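Local structure of penicillin-binding protein (Bacillus halodurans, 3TG9) at residues B[10-16]-B[322-327]; B[36-40]-B[202-207]; B[94-99]-B[271-275]; B[186-192]-B[230-236]; B[284-288]-B[300-304]. The protein is probably a serine hydrolase of the penicillin-binding protein and beta-lactamase superfamily, expected to react with penicillin-like compounds through an acyl-enzyme. One frame throughout, in Å; residues are numbered along the deposited sequence.

Contact 1. Residues B[10-16]-B[322-327]; sequences IMEDWKL and DVMAAI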
# COMPACT_ATOMS: atom_id res chain seq x y z
N ILE B 10 -24.60 0.60 20.58
CA ILE B 10 -24.97 1.05 19.25
C ILE B 10 -24.03 0.46 18.20
O ILE B 10 -24.47 -0.13 17.20
CB ILE B 10 -24.97 2.59 19.16
CG1 ILE B 10 -26.15 3.18 19.96
CG2 ILE B 10 -25.04 3.04 17.71
CD1 ILE B 10 -25.99 4.65 20.32
N MET B 11 -22.74 0.59 18.44
CA MET B 11 -21.73 0.09 17.50
C MET B 11 -21.71 -1.44 17.41
O MET B 11 -21.52 -2.01 16.33
CB MET B 11 -20.36 0.66 17.84
CG MET B 11 -20.26 2.11 17.43
SD MET B 11 -18.72 2.90 17.84
CE MET B 11 -17.62 2.05 16.69
N GLU B 12 -21.94 -2.09 18.55
CA GLU B 12 -22.00 -3.54 18.61
C GLU B 12 -23.18 -4.05 17.80
O GLU B 12 -23.06 -5.04 17.07
CB GLU B 12 -22.13 -4.00 20.06
CG GLU B 12 -21.50 -5.35 20.35
CD GLU B 12 -20.79 -5.38 21.70
OE1 GLU B 12 -20.92 -4.39 22.45
OE2 GLU B 12 -20.10 -6.38 21.99
N ASP B 13 -24.31 -3.35 17.91
CA ASP B 13 -25.52 -3.75 17.22
C ASP B 13 -25.41 -3.54 15.71
O ASP B 13 -25.94 -4.33 14.92
CB ASP B 13 -26.73 -2.99 17.78
CG ASP B 13 -27.08 -3.42 19.19
OD1 ASP B 13 -27.01 -4.63 19.49
OD2 ASP B 13 -27.43 -2.54 20.02
N TRP B 14 -24.71 -2.49 15.32
CA TRP B 14 -24.52 -2.21 13.91
C TRP B 14 -23.21 -2.79 13.38
O TRP B 14 -22.86 -2.61 12.21
CB TRP B 14 -24.59 -0.71 13.64
CG TRP B 14 -25.96 -0.16 13.85
CD1 TRP B 14 -26.42 0.53 14.95
CD2 TRP B 14 -27.07 -0.27 12.96
NE1 TRP B 14 -27.74 0.86 14.77
CE2 TRP B 14 -28.17 0.39 13.56
CE3 TRP B 14 -27.24 -0.84 11.69
CZ2 TRP B 14 -29.41 0.47 12.95
CZ3 TRP B 14 -28.49 -0.76 11.09
CH2 TRP B 14 -29.55 -0.10 11.71
N LYS B 15 -22.49 -3.50 14.25
CA LYS B 15 -21.22 -4.13 13.90
C LYS B 15 -20.30 -3.11 13.22
O LYS B 15 -19.83 -3.34 12.10
CB LYS B 15 -21.44 -5.32 12.96
CG LYS B 15 -22.58 -6.25 13.34
CD LYS B 15 -22.35 -6.88 14.70
CE LYS B 15 -23.56 -7.70 15.13
NZ LYS B 15 -23.38 -8.27 16.50
N LEU B 16 -20.03 -2.00 13.90
CA LEU B 16 -19.22 -0.94 13.31
C LEU B 16 -17.81 -0.95 13.85
O LEU B 16 -17.59 -0.74 15.04
CB LEU B 16 -19.85 0.44 13.54
CG LEU B 16 -19.11 1.59 12.84
CD1 LEU B 16 -19.29 1.50 11.33
CD2 LEU B 16 -19.59 2.94 13.33
N ASP B 322 -25.97 4.69 9.97
CA ASP B 322 -26.89 3.99 10.87
C ASP B 322 -26.49 4.20 12.32
O ASP B 322 -27.35 4.31 13.19
CB ASP B 322 -26.92 2.50 10.54
CG ASP B 322 -27.27 2.24 9.10
OD1 ASP B 322 -28.42 2.52 8.70
OD2 ASP B 322 -26.38 1.76 8.35
N VAL B 323 -25.20 4.27 12.58
CA VAL B 323 -24.72 4.53 13.94
C VAL B 323 -24.96 5.99 14.29
O VAL B 323 -25.30 6.31 15.43
CB VAL B 323 -23.23 4.15 14.11
CG1 VAL B 323 -22.65 4.72 15.40
CG2 VAL B 323 -23.07 2.64 14.07
N MET B 324 -24.83 6.87 13.30
CA MET B 324 -25.09 8.28 13.52
C MET B 324 -26.56 8.56 13.86
O MET B 324 -26.86 9.33 14.77
CB MET B 324 -24.67 9.11 12.31
CG MET B 324 -25.41 10.44 12.18
SD MET B 324 -24.27 11.83 12.19
CE MET B 324 -24.97 12.83 10.89
N ALA B 325 -27.47 7.92 13.12
CA ALA B 325 -28.90 8.05 13.39
C ALA B 325 -29.24 7.55 14.80
O ALA B 325 -29.99 8.19 15.53
CB ALA B 325 -29.70 7.29 12.34
N ALA B 326 -28.67 6.40 15.17
CA ALA B 326 -28.89 5.82 16.49
C ALA B 326 -28.49 6.78 17.60
O ALA B 326 -29.12 6.82 18.65
CB ALA B 326 -28.14 4.52 16.64
N ILE B 327 -27.44 7.57 17.34
CA ILE B 327 -26.90 8.47 18.34
C ILE B 327 -27.68 9.78 18.42
O ILE B 327 -27.92 10.29 19.51
CB ILE B 327 -25.42 8.82 18.07
CG1 ILE B 327 -24.53 7.57 18.18
CG2 ILE B 327 -24.95 9.90 19.02
CD1 ILE B 327 -23.03 7.86 17.93
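I10 and V323 mesh in the buried part of this contact, where helix 7-13 meets helix 320-330. These N- and C-terminal helices pack together against the large antiparallel sheet, as in related penicillin-binding proteins and serine beta-lactamases. With CG1 anti to the carbonyl carbon (chi1 -71°), I10 turns its CG2 branch into the angle between V323 CG1 and A326 CB, the latter 3.6 Å from it. The longer branch of I10 reaches further, and its CD1 rests 3.9 Å from I327 CG1. V323 divides its methyls: CG1 faces I10 and M11, while CG2 lies 3.6 Å from L16 CD2 and also meets W14 CB. K15, with positive phi, closes helix 7-13 in a Schellman motif whose L16 N to M11 O bond turns L16 back onto V323 and strand 308-314. Toward solvent the meshing gives way to the exposed indole of W14. D322 CB sits over its face, 3.5 Å from the centroid of the six-membered ring of W14, in a CH-pi contact, and the D322 carboxylate runs nearly parallel to the indole. Dispersion and CH-pi contact therefore join the two chain ends by shape, while the one carboxylate involved stays at the partly exposed margin.

Contact 2. Residues B[36-40]-B[202-207]; sequences FANRA and ALGYID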
# COMPACT_ATOMS: atom_id res chain seq x y z
N PHE B 36 -11.16 -3.69 14.71
CA PHE B 36 -9.72 -3.53 14.59
C PHE B 36 -9.27 -2.43 13.64
O PHE B 36 -9.71 -2.35 12.48
CB PHE B 36 -9.06 -4.86 14.17
CG PHE B 36 -9.10 -5.90 15.24
CD1 PHE B 36 -8.22 -5.86 16.28
CD2 PHE B 36 -10.05 -6.91 15.20
CE1 PHE B 36 -8.27 -6.81 17.28
CE2 PHE B 36 -10.10 -7.86 16.20
CZ PHE B 36 -9.21 -7.81 17.24
N ALA B 37 -8.38 -1.58 14.16
CA ALA B 37 -7.60 -0.66 13.34
C ALA B 37 -6.72 -1.45 12.37
O ALA B 37 -6.60 -1.11 11.19
CB ALA B 37 -6.75 0.23 14.22
N ASN B 38 -6.10 -2.52 12.86
CA ASN B 38 -5.34 -3.44 12.02
C ASN B 38 -5.78 -4.86 12.31
O ASN B 38 -5.47 -5.40 13.36
CB ASN B 38 -3.83 -3.28 12.27
CG ASN B 38 -2.96 -4.02 11.25
OD1 ASN B 38 -3.20 -5.19 10.93
ND2 ASN B 38 -1.95 -3.34 10.73
N ARG B 39 -6.52 -5.46 11.39
CA ARG B 39 -7.02 -6.81 11.59
C ARG B 39 -5.87 -7.82 11.74
O ARG B 39 -5.74 -8.48 12.78
CB ARG B 39 -7.94 -7.21 10.44
CG ARG B 39 -9.11 -6.26 10.25
CD ARG B 39 -10.10 -6.78 9.22
NE ARG B 39 -11.14 -5.80 8.94
CZ ARG B 39 -12.21 -6.03 8.18
NH1 ARG B 39 -12.39 -7.23 7.67
NH2 ARG B 39 -13.09 -5.08 7.97
N ALA B 40 -5.03 -7.93 10.72
CA ALA B 40 -3.88 -8.83 10.76
C ALA B 40 -3.15 -8.77 12.11
O ALA B 40 -3.05 -9.77 12.81
CB ALA B 40 -2.92 -8.53 9.61
N ALA B 202 -5.67 3.77 11.57
CA ALA B 202 -6.38 2.58 11.15
C ALA B 202 -6.19 2.37 9.65
O ALA B 202 -6.10 3.34 8.88
CB ALA B 202 -7.87 2.70 11.50
N LEU B 203 -6.09 1.11 9.24
CA LEU B 203 -6.10 0.73 7.84
C LEU B 203 -7.55 0.63 7.39
O LEU B 203 -8.44 0.32 8.20
CB LEU B 203 -5.37 -0.61 7.61
CG LEU B 203 -3.83 -0.56 7.54
CD1 LEU B 203 -3.27 0.09 8.78
CD2 LEU B 203 -3.20 -1.94 7.35
N GLY B 204 -7.80 0.90 6.11
CA GLY B 204 -9.14 0.88 5.57
C GLY B 204 -9.44 -0.44 4.90
O GLY B 204 -8.72 -0.84 3.99
N TYR B 205 -10.47 -1.12 5.36
CA TYR B 205 -10.76 -2.45 4.85
C TYR B 205 -11.92 -2.48 3.87
O TYR B 205 -13.00 -1.89 4.11
CB TYR B 205 -10.95 -3.44 6.01
CG TYR B 205 -9.68 -3.63 6.80
CD1 TYR B 205 -8.76 -4.62 6.45
CD2 TYR B 205 -9.37 -2.80 7.87
CE1 TYR B 205 -7.58 -4.79 7.16
CE2 TYR B 205 -8.19 -2.96 8.58
CZ TYR B 205 -7.30 -3.96 8.22
OH TYR B 205 -6.12 -4.12 8.92
N ILE B 206 -11.68 -3.16 2.75
CA ILE B 206 -12.66 -3.34 1.70
C ILE B 206 -13.10 -4.80 1.69
O ILE B 206 -12.28 -5.70 1.59
CB ILE B 206 -12.06 -3.06 0.30
CG1 ILE B 206 -11.40 -1.68 0.25
CG2 ILE B 206 -13.12 -3.20 -0.77
CD1 ILE B 206 -10.67 -1.40 -1.07
N ASP B 207 -14.41 -5.02 1.79
CA ASP B 207 -14.95 -6.37 1.74
C ASP B 207 -15.50 -6.65 0.36
O ASP B 207 -16.25 -5.84 -0.20
CB ASP B 207 -15.99 -6.55 2.85
CG ASP B 207 -15.34 -6.66 4.21
OD1 ASP B 207 -14.64 -7.67 4.46
OD2 ASP B 207 -15.51 -5.74 5.04
O HOH W 1 -4.46 -5.99 8.34
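R39 leaves its backbone with CG anti to the carbonyl carbon (chi1 -56°) and then runs extended to NE, sliding over Y205, whose chi1 of -65° brings the ring beneath it. The result is a guanidinium-aromatic stack beside a classic beta bulge, formed by A37 and N38 opposite I43. It ties the turn after strand 30-34 to strand 205-207, which pairs with strand 213-215. R39 CG stands over the ring, 3.7 Å from the Y205 centroid, and the guanidinium lies flat nearer the CB end, its plane 24° from that of the ring. Beyond the stack, R39 NH2 makes a long salt bridge of 3.9 Å to D207 OD2, and W213 offers R39 a cation-pi contact. The backbones are joined directly: L203 N donates to A37 O at 3.0 Å. At the ring's far end, Y205 OH accepts from R39 N at 2.8 Å. A water lies 2.6 Å from Y205 OH; it donates to N38 OD1, which takes a further bond from E41 N, and accepts from A40 N at 3.1 Å.

Contact 3. Residues B[94-99]-B[271-275]; sequences HHLLTH and YGYGV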
# COMPACT_ATOMS: atom_id res chain seq x y z
N HIS B 94 -17.05 31.18 -5.00
CA HIS B 94 -18.35 30.85 -4.43
C HIS B 94 -19.05 29.71 -5.19
O HIS B 94 -19.75 28.90 -4.58
CB HIS B 94 -19.23 32.11 -4.37
CG HIS B 94 -20.68 31.82 -4.15
ND1 HIS B 94 -21.27 31.85 -2.90
CD2 HIS B 94 -21.66 31.49 -5.02
CE1 HIS B 94 -22.55 31.55 -3.02
NE2 HIS B 94 -22.81 31.32 -4.29
N HIS B 95 -18.87 29.64 -6.50
CA HIS B 95 -19.43 28.53 -7.27
C HIS B 95 -18.84 27.20 -6.82
O HIS B 95 -19.55 26.21 -6.65
CB HIS B 95 -19.17 28.72 -8.77
CG HIS B 95 -19.94 29.85 -9.37
ND1 HIS B 95 -19.40 30.68 -10.34
CD2 HIS B 95 -21.19 30.31 -9.15
CE1 HIS B 95 -20.29 31.59 -10.68
NE2 HIS B 95 -21.39 31.39 -9.98
N LEU B 96 -17.53 27.19 -6.63
CA LEU B 96 -16.81 25.99 -6.21
C LEU B 96 -17.25 25.55 -4.81
O LEU B 96 -17.49 24.37 -4.57
CB LEU B 96 -15.31 26.24 -6.26
CG LEU B 96 -14.80 26.64 -7.65
CD1 LEU B 96 -13.44 27.32 -7.59
CD2 LEU B 96 -14.76 25.44 -8.58
N LEU B 97 -17.37 26.52 -3.90
CA LEU B 97 -17.70 26.26 -2.50
C LEU B 97 -19.07 25.64 -2.30
O LEU B 97 -19.32 24.96 -1.30
CB LEU B 97 -17.63 27.56 -1.69
CG LEU B 97 -16.25 28.11 -1.34
CD1 LEU B 97 -16.35 29.58 -0.96
CD2 LEU B 97 -15.63 27.30 -0.22
N THR B 98 -19.97 25.91 -3.24
CA THR B 98 -21.35 25.45 -3.12
C THR B 98 -21.70 24.39 -4.17
O THR B 98 -22.84 23.96 -4.25
CB THR B 98 -22.34 26.62 -3.25
OG1 THR B 98 -22.12 27.30 -4.49
CG2 THR B 98 -22.16 27.60 -2.10
N HIS B 99 -20.72 23.98 -4.96
CA HIS B 99 -20.94 22.95 -5.97
C HIS B 99 -21.89 23.43 -7.05
O HIS B 99 -22.75 22.67 -7.50
CB HIS B 99 -21.52 21.68 -5.34
CG HIS B 99 -20.59 21.00 -4.39
ND1 HIS B 99 -19.47 20.32 -4.80
CD2 HIS B 99 -20.64 20.88 -3.04
CE1 HIS B 99 -18.86 19.81 -3.75
NE2 HIS B 99 -19.54 20.14 -2.67
N TYR B 271 -26.87 23.25 1.24
CA TYR B 271 -25.41 23.24 1.33
C TYR B 271 -24.93 24.64 1.64
O TYR B 271 -25.47 25.62 1.12
CB TYR B 271 -24.80 22.74 0.02
CG TYR B 271 -23.41 22.13 0.15
CD1 TYR B 271 -22.28 22.82 -0.28
CD2 TYR B 271 -23.23 20.87 0.70
CE1 TYR B 271 -21.02 22.26 -0.17
CE2 TYR B 271 -21.97 20.30 0.81
CZ TYR B 271 -20.87 21.01 0.38
OH TYR B 271 -19.61 20.45 0.49
N GLY B 272 -23.92 24.75 2.50
CA GLY B 272 -23.33 26.03 2.81
C GLY B 272 -22.05 26.19 2.02
O GLY B 272 -22.02 25.93 0.82
N TYR B 273 -20.99 26.62 2.69
CA TYR B 273 -19.65 26.56 2.12
C TYR B 273 -18.94 25.31 2.64
O TYR B 273 -18.39 25.31 3.74
CB TYR B 273 -18.86 27.80 2.50
CG TYR B 273 -19.19 29.05 1.71
CD1 TYR B 273 -19.88 28.97 0.51
CD2 TYR B 273 -18.79 30.30 2.16
CE1 TYR B 273 -20.17 30.11 -0.22
CE2 TYR B 273 -19.08 31.44 1.44
CZ TYR B 273 -19.76 31.34 0.25
OH TYR B 273 -20.04 32.49 -0.46
N GLY B 274 -18.98 24.24 1.86
CA GLY B 274 -18.26 23.02 2.20
C GLY B 274 -18.85 22.26 3.36
O GLY B 274 -18.17 21.44 4.00
N VAL B 275 -20.13 22.50 3.64
CA VAL B 275 -20.80 21.82 4.74
C VAL B 275 -22.26 21.56 4.34
O VAL B 275 -22.82 22.32 3.54
CB VAL B 275 -20.70 22.67 6.04
CG1 VAL B 275 -21.45 23.99 5.87
CG2 VAL B 275 -21.22 21.90 7.25
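Y273 lies against the last turn of helix 93-98 and meets L97, T98 and H94 in succession. From CB, a chi1 of -77°, with CG anti to the carbonyl carbon, lays the ring along the helix toward H94; CG passes below L97 CD1, and CD1 presses on L97 CB at 3.4 Å. L97 CD1 stands over the ring centre, 3.7 Å from the centroid of Y273, in a CH-pi contact almost on the ring normal. Along the ring edge, CD1 and CE1 pass T98 CG2, which lies near the ring plane. The tip, OH, meets H94 ND1 at 2.8 Å in a nearly straight hydrogen bond (177°), in the plane of an imidazole turned 77° from the phenol. On the other flank, the edge of H99 is directed at the face of Y271 in an offset edge-to-face pair, with a weak bond of 3.2 Å from H99 NE2 to Y271 OH. Between the two tyrosines, G274 N donates to L97 O at 3.3 Å, in the carbonyl plane. H99, with Y271 against it, packs on Y152, a residue of a putative SxxK-type site. Both tyrosine hydroxyls and L97 O thus each meet a polar group within a largely apolar, aromatic interface.

Contact 4. Residues B[186-192]-B[230-236]; sequences MHESGYF and AYVTAED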
# COMPACT_ATOMS: atom_id res chain seq x y z
N MET B 186 -6.13 20.49 17.23
CA MET B 186 -6.15 19.13 16.69
C MET B 186 -4.73 18.60 16.42
O MET B 186 -4.28 18.59 15.28
CB MET B 186 -6.98 19.11 15.41
CG MET B 186 -8.40 19.66 15.58
SD MET B 186 -9.24 20.02 14.01
CE MET B 186 -9.37 18.37 13.31
N HIS B 187 -4.05 18.13 17.47
CA HIS B 187 -2.65 17.71 17.35
C HIS B 187 -2.48 16.25 16.90
O HIS B 187 -1.36 15.79 16.70
CB HIS B 187 -1.91 17.91 18.67
CG HIS B 187 -2.24 19.20 19.36
ND1 HIS B 187 -1.69 20.41 18.98
CD2 HIS B 187 -3.06 19.47 20.41
CE1 HIS B 187 -2.17 21.37 19.76
NE2 HIS B 187 -3.00 20.82 20.63
N GLU B 188 -3.58 15.53 16.74
CA GLU B 188 -3.53 14.15 16.30
C GLU B 188 -4.09 13.95 14.89
O GLU B 188 -4.50 12.85 14.53
CB GLU B 188 -4.29 13.25 17.26
CG GLU B 188 -3.73 13.21 18.67
CD GLU B 188 -4.12 11.93 19.39
OE1 GLU B 188 -4.69 12.02 20.49
OE2 GLU B 188 -3.86 10.84 18.84
N SER B 189 -4.09 15.01 14.09
CA SER B 189 -4.70 14.98 12.76
C SER B 189 -3.71 15.39 11.69
O SER B 189 -2.77 16.14 11.97
CB SER B 189 -5.91 15.92 12.70
OG SER B 189 -6.98 15.42 13.48
N GLY B 190 -3.93 14.93 10.47
CA GLY B 190 -3.03 15.25 9.37
C GLY B 190 -3.39 14.59 8.04
O GLY B 190 -4.27 13.73 7.95
N TYR B 191 -2.69 15.02 7.00
CA TYR B 191 -2.84 14.43 5.69
C TYR B 191 -1.74 13.39 5.54
O TYR B 191 -0.68 13.67 4.99
CB TYR B 191 -2.78 15.51 4.62
CG TYR B 191 -3.96 16.45 4.70
CD1 TYR B 191 -5.02 16.33 3.81
CD2 TYR B 191 -4.03 17.44 5.68
CE1 TYR B 191 -6.11 17.17 3.88
CE2 TYR B 191 -5.13 18.29 5.75
CZ TYR B 191 -6.16 18.15 4.85
OH TYR B 191 -7.27 18.96 4.90
N PHE B 192 -1.99 12.21 6.10
CA PHE B 192 -1.01 11.14 6.11
C PHE B 192 -1.02 10.43 4.76
O PHE B 192 -2.07 10.34 4.11
CB PHE B 192 -1.30 10.12 7.22
CG PHE B 192 -1.45 10.73 8.58
CD1 PHE B 192 -0.70 11.83 8.95
CD2 PHE B 192 -2.33 10.18 9.50
CE1 PHE B 192 -0.84 12.39 10.20
CE2 PHE B 192 -2.48 10.73 10.76
CZ PHE B 192 -1.73 11.84 11.11
N ALA B 230 -8.34 13.24 4.45
CA ALA B 230 -7.59 13.62 5.65
C ALA B 230 -7.87 12.65 6.80
O ALA B 230 -8.86 11.91 6.77
CB ALA B 230 -7.90 15.04 6.07
N TYR B 231 -6.99 12.64 7.80
CA TYR B 231 -7.13 11.76 8.96
C TYR B 231 -7.37 12.58 10.22
O TYR B 231 -6.77 13.63 10.41
CB TYR B 231 -5.87 10.93 9.17
CG TYR B 231 -5.61 9.83 8.14
CD1 TYR B 231 -5.92 8.50 8.42
CD2 TYR B 231 -5.05 10.12 6.90
CE1 TYR B 231 -5.69 7.49 7.50
CE2 TYR B 231 -4.80 9.09 5.95
CZ TYR B 231 -5.13 7.78 6.27
OH TYR B 231 -4.89 6.76 5.37
N VAL B 232 -8.26 12.09 11.09
CA VAL B 232 -8.44 12.69 12.40
C VAL B 232 -8.81 11.59 13.38
O VAL B 232 -9.12 10.48 12.96
CB VAL B 232 -9.60 13.73 12.41
CG1 VAL B 232 -9.34 14.85 11.41
CG2 VAL B 232 -10.92 13.04 12.14
N THR B 233 -8.76 11.92 14.66
CA THR B 233 -9.37 11.11 15.71
C THR B 233 -10.75 11.70 15.97
O THR B 233 -10.99 12.87 15.66
CB THR B 233 -8.58 11.20 17.02
OG1 THR B 233 -8.54 12.56 17.45
CG2 THR B 233 -7.14 10.68 16.83
N ALA B 234 -11.65 10.91 16.55
CA ALA B 234 -13.01 11.37 16.84
C ALA B 234 -13.00 12.68 17.62
O ALA B 234 -13.75 13.61 17.30
CB ALA B 234 -13.78 10.31 17.62
N GLU B 235 -12.14 12.75 18.63
CA GLU B 235 -12.09 13.92 19.50
C GLU B 235 -11.45 15.14 18.84
O GLU B 235 -11.84 16.27 19.13
CB GLU B 235 -11.40 13.59 20.83
CG GLU B 235 -11.48 14.73 21.82
CD GLU B 235 -11.04 14.34 23.22
OE1 GLU B 235 -10.46 13.24 23.38
OE2 GLU B 235 -11.29 15.14 24.16
N ASP B 236 -10.47 14.94 17.96
CA ASP B 236 -10.00 16.04 17.13
C ASP B 236 -11.13 16.57 16.21
O ASP B 236 -11.16 17.74 15.87
CB ASP B 236 -8.78 15.64 16.30
CG ASP B 236 -7.45 15.95 17.00
OD1 ASP B 236 -7.46 16.24 18.21
OD2 ASP B 236 -6.40 15.90 16.32
O HOH W 2 -5.18 16.73 19.47
O HOH W 3 -3.70 8.07 3.06
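G190 and Y231 form a single antiparallel bridge, a hydrogen-bonded pair in which G190 N donates to Y231 O at 3.1 Å and Y231 N returns a bond of 2.9 Å to G190 O. Before the bridge, residues 186-189 make a type I turn; on the other segment the short strand 231-232 runs into helix 234-245, with T233 as N-cap, its OG1 accepting from D236 N. The turn closes around the D236 carboxylate. E188 N reaches D236 OD2 at 2.9 Å on the syn side, 15° out of plane, and S189 OG donates to the anti lone pair of the same oxygen, also at 2.9 Å. D236 OD1 accepts from a water that in turn takes the N-H of H187, so both oxygens are held and the carboxylate's rotation is fixed. M186 bends at chi3, which lays its CE 3.2 Å from D236 O, with V232 CG1 further off at 4.0 Å. At the other end A230 CB sits over one face of Y191, 3.9 Å from the ring centroid. The F192 and Y231 rings are inclined by 29° and offset so that they hardly overlap, with F192 CD2 3.6 Å from Y231 CG. Strand 231-232 pairs with strand 51-52, and E188 O accepts from R50. Helix 172-182 covers M186 through F181 and binds Y191 N through E177, while A234 touches strand 18-24.

Contact 5. Residues B[284-288]-B[300-304]; sequences ISKYH and SAFYP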
# COMPACT_ATOMS: atom_id res chain seq x y z
N ILE B 284 -32.88 25.25 11.54
CA ILE B 284 -31.73 24.40 11.25
C ILE B 284 -31.48 23.40 12.37
O ILE B 284 -31.19 23.78 13.50
CB ILE B 284 -30.46 25.23 10.99
CG1 ILE B 284 -30.58 25.97 9.66
CG2 ILE B 284 -29.24 24.33 11.00
CD1 ILE B 284 -29.56 27.07 9.47
N SER B 285 -31.58 22.11 12.05
CA SER B 285 -31.40 21.08 13.06
C SER B 285 -29.94 20.61 13.18
O SER B 285 -29.49 20.21 14.26
CB SER B 285 -32.32 19.89 12.78
OG SER B 285 -32.25 19.53 11.41
N LYS B 286 -29.20 20.65 12.08
CA LYS B 286 -27.79 20.28 12.15
C LYS B 286 -26.94 20.76 10.98
O LYS B 286 -27.43 20.97 9.87
CB LYS B 286 -27.60 18.77 12.33
CG LYS B 286 -27.92 17.92 11.12
CD LYS B 286 -27.35 16.52 11.30
CE LYS B 286 -28.06 15.52 10.40
NZ LYS B 286 -27.56 14.13 10.57
N TYR B 287 -25.67 20.98 11.28
CA TYR B 287 -24.66 21.14 10.26
C TYR B 287 -23.90 19.82 10.25
O TYR B 287 -23.56 19.29 11.31
CB TYR B 287 -23.73 22.29 10.61
CG TYR B 287 -24.46 23.59 10.85
CD1 TYR B 287 -24.87 24.38 9.79
CD2 TYR B 287 -24.74 24.03 12.14
CE1 TYR B 287 -25.53 25.58 10.00
CE2 TYR B 287 -25.40 25.22 12.36
CZ TYR B 287 -25.79 25.99 11.29
OH TYR B 287 -26.46 27.18 11.50
N HIS B 288 -23.65 19.27 9.08
CA HIS B 288 -22.98 17.98 9.06
C HIS B 288 -22.11 17.74 7.84
O HIS B 288 -22.31 18.33 6.78
CB HIS B 288 -23.99 16.84 9.25
CG HIS B 288 -24.92 16.64 8.09
ND1 HIS B 288 -25.92 17.55 7.78
CD2 HIS B 288 -25.04 15.64 7.20
CE1 HIS B 288 -26.60 17.11 6.73
NE2 HIS B 288 -26.07 15.95 6.36
N SER B 300 -20.34 13.25 10.69
CA SER B 300 -20.14 14.11 11.84
C SER B 300 -21.06 15.32 11.75
O SER B 300 -21.36 15.80 10.66
CB SER B 300 -18.68 14.54 11.94
OG SER B 300 -18.38 14.99 13.24
N ALA B 301 -21.51 15.81 12.91
CA ALA B 301 -22.51 16.86 12.93
C ALA B 301 -22.46 17.71 14.19
O ALA B 301 -22.01 17.26 15.24
CB ALA B 301 -23.90 16.25 12.77
N PHE B 302 -22.91 18.95 14.05
CA PHE B 302 -23.10 19.84 15.18
C PHE B 302 -24.58 20.22 15.24
O PHE B 302 -25.15 20.71 14.27
CB PHE B 302 -22.25 21.09 15.02
CG PHE B 302 -22.42 22.08 16.13
CD1 PHE B 302 -23.33 23.12 16.03
CD2 PHE B 302 -21.65 21.99 17.28
CE1 PHE B 302 -23.48 24.03 17.07
CE2 PHE B 302 -21.79 22.90 18.32
CZ PHE B 302 -22.71 23.92 18.21
N TYR B 303 -25.21 19.96 16.38
CA TYR B 303 -26.62 20.22 16.55
C TYR B 303 -26.83 21.51 17.36
O TYR B 303 -26.70 21.50 18.57
CB TYR B 303 -27.29 19.03 17.24
CG TYR B 303 -27.02 17.72 16.54
CD1 TYR B 303 -27.91 17.21 15.62
CD2 TYR B 303 -25.87 16.99 16.80
CE1 TYR B 303 -27.67 16.00 14.97
CE2 TYR B 303 -25.62 15.79 16.15
CZ TYR B 303 -26.52 15.30 15.25
OH TYR B 303 -26.27 14.11 14.60
N PRO B 304 -27.14 22.61 16.66
CA PRO B 304 -27.27 23.97 17.23
C PRO B 304 -28.23 24.03 18.42
O PRO B 304 -28.04 24.83 19.34
CB PRO B 304 -27.84 24.79 16.07
CG PRO B 304 -27.50 24.02 14.83
CD PRO B 304 -27.50 22.57 15.23
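Y287 and F302 form an antiparallel hydrogen-bonded pair in a beta hairpin whose strands are neighbours in the large antiparallel sheet. Y287 N donates to F302 O at 3.0 Å, and F302 N answers to Y287 O at 2.8 Å. The next pair, H288 with A301, is non-hydrogen-bonded and brings its CB atoms within 3.6 Å. Toward the hairpin's open end a classic beta bulge, S285 and K286 facing K278, distorts the first strand. The apolar contacts fall on two faces. On the face of Y287 and F302, Y287 CE2 touches P304 CG at 3.5 Å, I284 CG2 lies over the Y287 ring, and F302 packs on W241 and M245 of helix 234-245. On the face of A301 and H288, covered by helix 320-330, K286 sets out with CG between the backbone N and the carbonyl carbon (chi1 72°) and then extends, running side by side with Y303: K286 CB lies 3.7 Å from Y303 CD1, and K286 CD is 3.8 Å from A301 CB. The polar ends converge outside the hairpin: K286 NZ forms a salt bridge to E328 OE1, which also bonds to Y303 OH. One glutamate of helix 320-330 thus ties both strands to that helix, and the ammonium would be expected to keep it charged.

How the contacts relate
Helix 320-330 of contact 1 rests on one face of the hairpin of contact 5, with M324 SD 3.9 Å from Y303 OH. Contact 5 also meets contact 3, where V275 CG2 is 3.8 Å from H288 O. Contacts 2 and 4 come within about 4 Å between nearest atoms without touching, and their segments alternate along the chain. The likely active site is an SxxK pattern of S55 and K58 with Y152. H99 of contact 3 touches this pattern; strand 231-232 of contact 4 pairs with strand 51-52, shortly before S55. The centres of contacts 3 and 4 are about 23 Å apart, across the chain's centre.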